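Local coordinates for protein FimX (Pseudomonas aeruginosa PAO1, PDB 3HVA) that acts as a GGDEF-EAL receptor for cyclic di-GMP, may have cyclic-guanylate phosphodiesterase activity in the whole protein, and is represented here by its GGDEF domain, at residues P44-Y49 and I137-L142; E85-R90 and L99-T104. All blocks are in the same frame, centred on the assembly; numbering follows the deposited sequence.

Contact 1. Residues P44-Y49 and I137-L142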
loop_
_atom_site.group_PDB
_atom_site.type_symbol
_atom_site.label_atom_id
_atom_site.label_comp_id
_atom_site.label_asym_id
_atom_site.label_seq_id
_atom_site.Cartn_x
_atom_site.Cartn_y
_atom_site.Cartn_z
ATOM N N PRO A 44 1.561 -2.414 18.873
ATOM C CA PRO A 44 0.930 -1.625 17.809
ATOM C C PRO A 44 1.526 -1.914 16.436
ATOM O O PRO A 44 2.741 -2.026 16.305
ATOM C CB PRO A 44 1.268 -0.186 18.213
ATOM C CG PRO A 44 2.540 -0.326 18.981
ATOM C CD PRO A 44 2.306 -1.553 19.805
ATOM N N SER A 45 0.670 -2.035 15.429
ATOM C CA SER A 45 1.120 -2.115 14.046
ATOM C C SER A 45 0.391 -1.057 13.236
ATOM O O SER A 45 -0.606 -0.500 13.691
ATOM C CB SER A 45 0.858 -3.504 13.460
ATOM O OG SER A 45 1.720 -4.474 14.027
ATOM N N THR A 46 0.888 -0.774 12.039
ATOM C CA THR A 46 0.243 0.202 11.175
ATOM C C THR A 46 -0.162 -0.418 9.849
ATOM O O THR A 46 0.612 -1.139 9.222
ATOM C CB THR A 46 1.144 1.419 10.906
ATOM O OG1 THR A 46 1.254 2.203 12.099
ATOM C CG2 THR A 46 0.553 2.276 9.801
ATOM N N LEU A 47 -1.389 -0.136 9.428
ATOM C CA LEU A 47 -1.865 -0.580 8.131
ATOM C C LEU A 47 -1.892 0.579 7.146
ATOM O O LEU A 47 -2.554 1.591 7.375
ATOM C CB LEU A 47 -3.261 -1.187 8.249
ATOM C CG LEU A 47 -3.953 -1.448 6.911
ATOM C CD1 LEU A 47 -3.295 -2.609 6.171
ATOM C CD2 LEU A 47 -5.437 -1.702 7.116
ATOM N N ALA A 48 -1.159 0.427 6.049
ATOM C CA ALA A 48 -1.184 1.406 4.974
ATOM C C ALA A 48 -2.015 0.864 3.819
ATOM O O ALA A 48 -1.805 -0.260 3.363
ATOM C CB ALA A 48 0.228 1.733 4.515
ATOM N N TYR A 49 -2.972 1.665 3.366
ATOM C CA TYR A 49 -3.837 1.297 2.255
ATOM C C TYR A 49 -3.482 2.206 1.082
ATOM O O TYR A 49 -3.787 3.398 1.098
ATOM C CB TYR A 49 -5.300 1.480 2.665
ATOM C CG TYR A 49 -6.310 0.763 1.798
ATOM C CD1 TYR A 49 -6.858 -0.452 2.193
ATOM C CD2 TYR A 49 -6.731 1.311 0.597
ATOM C CE1 TYR A 49 -7.790 -1.104 1.404
ATOM C CE2 TYR A 49 -7.659 0.670 -0.196
ATOM C CZ TYR A 49 -8.186 -0.537 0.212
ATOM O OH TYR A 49 -9.112 -1.179 -0.577
ATOM N N ILE A 137 -2.476 7.452 0.131
ATOM C CA ILE A 137 -2.245 6.506 1.211
ATOM C C ILE A 137 -3.181 6.713 2.394
ATOM O O ILE A 137 -3.182 7.769 3.026
ATOM C CB ILE A 137 -0.790 6.571 1.709
ATOM C CG1 ILE A 137 0.177 6.319 0.549
ATOM C CG2 ILE A 137 -0.565 5.564 2.825
ATOM C CD1 ILE A 137 1.633 6.352 0.948
ATOM N N GLY A 138 -3.980 5.691 2.680
ATOM C CA GLY A 138 -4.818 5.674 3.862
ATOM C C GLY A 138 -4.126 4.879 4.951
ATOM O O GLY A 138 -3.719 3.739 4.734
ATOM N N VAL A 139 -3.988 5.487 6.125
ATOM C CA VAL A 139 -3.246 4.871 7.219
ATOM C C VAL A 139 -4.139 4.627 8.433
ATOM O O VAL A 139 -4.919 5.496 8.827
ATOM C CB VAL A 139 -2.049 5.749 7.639
ATOM C CG1 VAL A 139 -1.116 4.980 8.562
ATOM C CG2 VAL A 139 -1.299 6.238 6.410
ATOM N N ALA A 140 -4.024 3.440 9.024
ATOM C CA ALA A 140 -4.805 3.098 10.211
ATOM C C ALA A 140 -4.012 2.235 11.192
ATOM O O ALA A 140 -3.377 1.255 10.795
ATOM C CB ALA A 140 -6.100 2.403 9.817
ATOM N N GLY A 141 -4.067 2.588 12.473
ATOM C CA GLY A 141 -3.297 1.881 13.482
ATOM C C GLY A 141 -3.938 0.618 14.031
ATOM O O GLY A 141 -5.166 0.482 14.056
ATOM N N LEU A 142 -3.088 -0.312 14.460
ATOM C CA LEU A 142 -3.527 -1.513 15.156
ATOM C C LEU A 142 -3.146 -1.392 16.619
ATOM O O LEU A 142 -1.964 -1.283 16.953
ATOM C CB LEU A 142 -2.864 -2.754 14.566
ATOM C CG LEU A 142 -3.592 -3.396 13.393
ATOM C CD1 LEU A 142 -2.891 -4.659 12.952
ATOM C CD2 LEU A 142 -5.002 -3.720 13.804
#
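Ser45 to Tyr49 run antiparallel to Gly138 to Leu142, their directions 161° apart, with Ser45-Leu142, Leu47-Ala140 and Tyr49-Gly138 as hydrogen-bonded pairs and Thr46-Gly141 and Ala48-Val139 as the non-hydrogen-bonded pairs between them. Each of the three hydrogen-bonded pairs makes two backbone bonds. The Ser45-Leu142 pair is the lopsided one: Leu142 N lies 2.6 Å from Ser45 O, whereas Ser45 N is 3.1 Å from Leu142 O. That second carbonyl also receives a CA-H...O contact from Pro44, whose CA is 3.0 Å from Leu142 O, so Pro44, just ahead of the strand, still touches the partner's last carbonyl.

The side chains show how one pair of strands can furnish two different surfaces. On the surface bearing Thr46, Ala48 and Val139, the tightest meeting is oblique: Thr46 CG2 and Val139 CG1 are 3.4 Å apart, closer than ordinary van der Waals contact. Both methyls lie anti to their own backbone N (Val139 chi1 -168°), while Thr46 OG1 is turned beside its N and hydrogen-bonds to Lys103 O. On the other surface, Leu142 CD1 reaches back to 4.0 Å from Ser45 CB. Tyr49 faces Gly138, which has no side chain; the tyrosine CB approaches Gly138 O at 3.4 Å, and the ring then leads away from the partner strand to stack on His157.

Helices 24-41 and 149-164 cover the surface of Leu47, Ala140 and Leu142: Phe27 and Met31 meet Leu47, and Ala156 touches both Leu47 and Ala140. Helix 105-120 packs on the reverse, where Leu112 meets Ala48 and Val139. Within the central sheet of the GGDEF domain, strand 95-101 adjoins 45-49, and strand 170-172 adjoins 137-142.

Contact 2. Residues E85-R90 and L99-T104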
loop_
_atom_site.group_PDB
_atom_site.type_symbol
_atom_site.label_atom_id
_atom_site.label_comp_id
_atom_site.label_asym_id
_atom_site.label_seq_id
_atom_site.Cartn_x
_atom_site.Cartn_y
_atom_site.Cartn_z
ATOM N N GLU A 85 10.850 -3.254 7.137
ATOM C CA GLU A 85 9.904 -2.679 8.090
ATOM C C GLU A 85 8.442 -3.019 7.810
ATOM O O GLU A 85 7.605 -2.958 8.710
ATOM C CB GLU A 85 10.078 -1.161 8.153
ATOM C CG GLU A 85 11.501 -0.721 8.459
ATOM C CD GLU A 85 11.977 -1.189 9.821
ATOM O OE1 GLU A 85 13.138 -1.634 9.928
ATOM O OE2 GLU A 85 11.187 -1.121 10.784
ATOM N N ALA A 86 8.132 -3.374 6.568
ATOM C CA ALA A 86 6.743 -3.613 6.195
ATOM C C ALA A 86 6.532 -4.900 5.406
ATOM O O ALA A 86 7.406 -5.343 4.661
ATOM C CB ALA A 86 6.189 -2.422 5.420
ATOM N N ASP A 87 5.359 -5.495 5.591
ATOM C CA ASP A 87 4.920 -6.617 4.777
ATOM C C ASP A 87 4.111 -6.049 3.615
ATOM O O ASP A 87 3.188 -5.261 3.822
ATOM C CB ASP A 87 4.073 -7.576 5.612
ATOM C CG ASP A 87 4.796 -8.061 6.857
ATOM O OD1 ASP A 87 5.854 -8.709 6.722
ATOM O OD2 ASP A 87 4.299 -7.796 7.973
ATOM N N LEU A 88 4.463 -6.439 2.393
ATOM C CA LEU A 88 3.890 -5.819 1.199
ATOM C C LEU A 88 2.972 -6.745 0.409
ATOM O O LEU A 88 3.322 -7.891 0.129
ATOM C CB LEU A 88 5.005 -5.314 0.279
ATOM C CG LEU A 88 5.904 -4.186 0.784
ATOM C CD1 LEU A 88 6.909 -3.798 -0.292
ATOM C CD2 LEU A 88 5.074 -2.986 1.207
ATOM N N ALA A 89 1.804 -6.234 0.029
ATOM C CA ALA A 89 0.862 -7.015 -0.764
ATOM C C ALA A 89 0.307 -6.239 -1.953
ATOM O O ALA A 89 0.210 -5.012 -1.924
ATOM C CB ALA A 89 -0.279 -7.519 0.110
ATOM N N ARG A 90 -0.043 -6.973 -3.003
ATOM C CA ARG A 90 -0.876 -6.440 -4.068
ATOM C C ARG A 90 -2.317 -6.729 -3.673
ATOM O O ARG A 90 -2.782 -7.864 -3.772
ATOM C CB ARG A 90 -0.544 -7.112 -5.403
ATOM C CG ARG A 90 -1.524 -6.805 -6.529
ATOM C CD ARG A 90 -1.113 -5.579 -7.332
ATOM N NE ARG A 90 -2.016 -5.347 -8.457
ATOM C CZ ARG A 90 -1.947 -5.986 -9.620
ATOM N NH1 ARG A 90 -1.010 -6.900 -9.828
ATOM N NH2 ARG A 90 -2.818 -5.707 -10.582
ATOM N N LEU A 99 1.752 -3.459 5.856
ATOM C CA LEU A 99 1.597 -3.601 7.293
ATOM C C LEU A 99 2.930 -3.308 7.969
ATOM O O LEU A 99 3.947 -3.924 7.648
ATOM C CB LEU A 99 1.118 -5.011 7.643
ATOM C CG LEU A 99 0.850 -5.332 9.115
ATOM C CD1 LEU A 99 -0.291 -4.492 9.669
ATOM C CD2 LEU A 99 0.545 -6.808 9.272
ATOM N N PHE A 100 2.926 -2.349 8.889
ATOM C CA PHE A 100 4.126 -2.014 9.643
ATOM C C PHE A 100 4.028 -2.585 11.049
ATOM O O PHE A 100 3.593 -1.904 11.977
ATOM C CB PHE A 100 4.319 -0.497 9.710
ATOM C CG PHE A 100 4.675 0.132 8.392
ATOM C CD1 PHE A 100 5.990 0.167 7.960
ATOM C CD2 PHE A 100 3.696 0.697 7.591
ATOM C CE1 PHE A 100 6.323 0.749 6.751
ATOM C CE2 PHE A 100 4.023 1.281 6.381
ATOM C CZ PHE A 100 5.338 1.306 5.960
ATOM N N LYS A 101 4.432 -3.840 11.204
ATOM C CA LYS A 101 4.335 -4.504 12.495
ATOM C C LYS A 101 5.250 -3.866 13.537
ATOM O O LYS A 101 6.442 -3.671 13.301
ATOM C CB LYS A 101 4.632 -6.000 12.355
ATOM C CG LYS A 101 3.687 -6.719 11.412
ATOM C CD LYS A 101 3.560 -8.186 11.775
ATOM C CE LYS A 101 2.498 -8.867 10.929
ATOM N NZ LYS A 101 2.215 -10.261 11.366
ATOM N N GLY A 102 4.675 -3.530 14.686
ATOM C CA GLY A 102 5.438 -2.978 15.789
ATOM C C GLY A 102 5.517 -1.464 15.805
ATOM O O GLY A 102 6.092 -0.880 16.722
ATOM N N LYS A 103 4.934 -0.826 14.796
ATOM C CA LYS A 103 5.000 0.623 14.677
ATOM C C LYS A 103 3.624 1.268 14.754
ATOM O O LYS A 103 2.669 0.794 14.142
ATOM C CB LYS A 103 5.664 1.020 13.358
ATOM C CG LYS A 103 7.142 0.700 13.279
ATOM C CD LYS A 103 7.662 0.918 11.868
ATOM C CE LYS A 103 9.110 0.492 11.738
ATOM N NZ LYS A 103 10.017 1.302 12.594
ATOM N N THR A 104 3.531 2.354 15.513
ATOM C CA THR A 104 2.341 3.185 15.499
ATOM C C THR A 104 2.316 3.908 14.160
ATOM O O THR A 104 3.344 4.004 13.489
ATOM C CB THR A 104 2.376 4.221 16.629
ATOM O OG1 THR A 104 3.375 5.208 16.346
ATOM C CG2 THR A 104 2.698 3.547 17.952
HETATM O O HOH W 1 6.022 -5.463 9.428
HETATM O O HOH W 2 8.080 -2.478 11.331
HETATM O O HOH W 3 8.335 -5.108 11.166
#
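Asp87 and Leu99 form an antiparallel hydrogen-bonded pair, with Asp87 N 2.9 Å from Leu99 O and Leu99 N 3.1 Å from Asp87 O. Ala86 stays close to Phe100, its CA 3.2 Å from Leu99 O in a CA-H...O contact; at Glu85 and Lys101 direct bonding gives way to water. Water 1 accepts the N-H of Lys101 and lies within bonding distance of Glu85 O and Leu99 O; water 2 lies within bonding distance of both Glu85 O and Lys101 O.

Ala86 sets its CB over one face of the Phe100 ring, a CH-pi contact 3.8 Å from the centroid and 26° off the normal, displaced toward CE1 at the rim. Asp87 crosses the aliphatic chain of Lys101 at about a right angle, OD2 being 3.6 Å from CE, but the charged NZ extends past the carboxylate. The Glu85-Lys103 salt bridge is doubtful because the carboxylate is modelled too close to the lysine. Gly102, at a positive phi of 92°, occupies a type II turn from Phe100 to Lys103.

The two strands form a beta hairpin whose connecting loop includes Phe91, Gly92 and Asp93. In GGDEF domains this hairpin carries the signature motif, here in degenerate form.

How the contacts relate
Following the chain from the N terminus, residues 44-49 come first and wait for 137-142, so contact 1 closes a long loop of 87 residues. Contact 2 closes a short one wholly within it, with only eight residues between 85-90 and 99-104; the two loops nest without crossing. Helix 55-82 leads into the hairpin, and helix 105-120 leads out of it. Strands 45-52 and 95-101 are neighbours and join the contacts directly: Thr46 O lies 2.6 Å from Phe100 N, a probable hydrogen bond. Local hairpin and distant strand pairing thus become one sheet, with 87-90, 95-101, 45-52 and 135-142 in consecutive order.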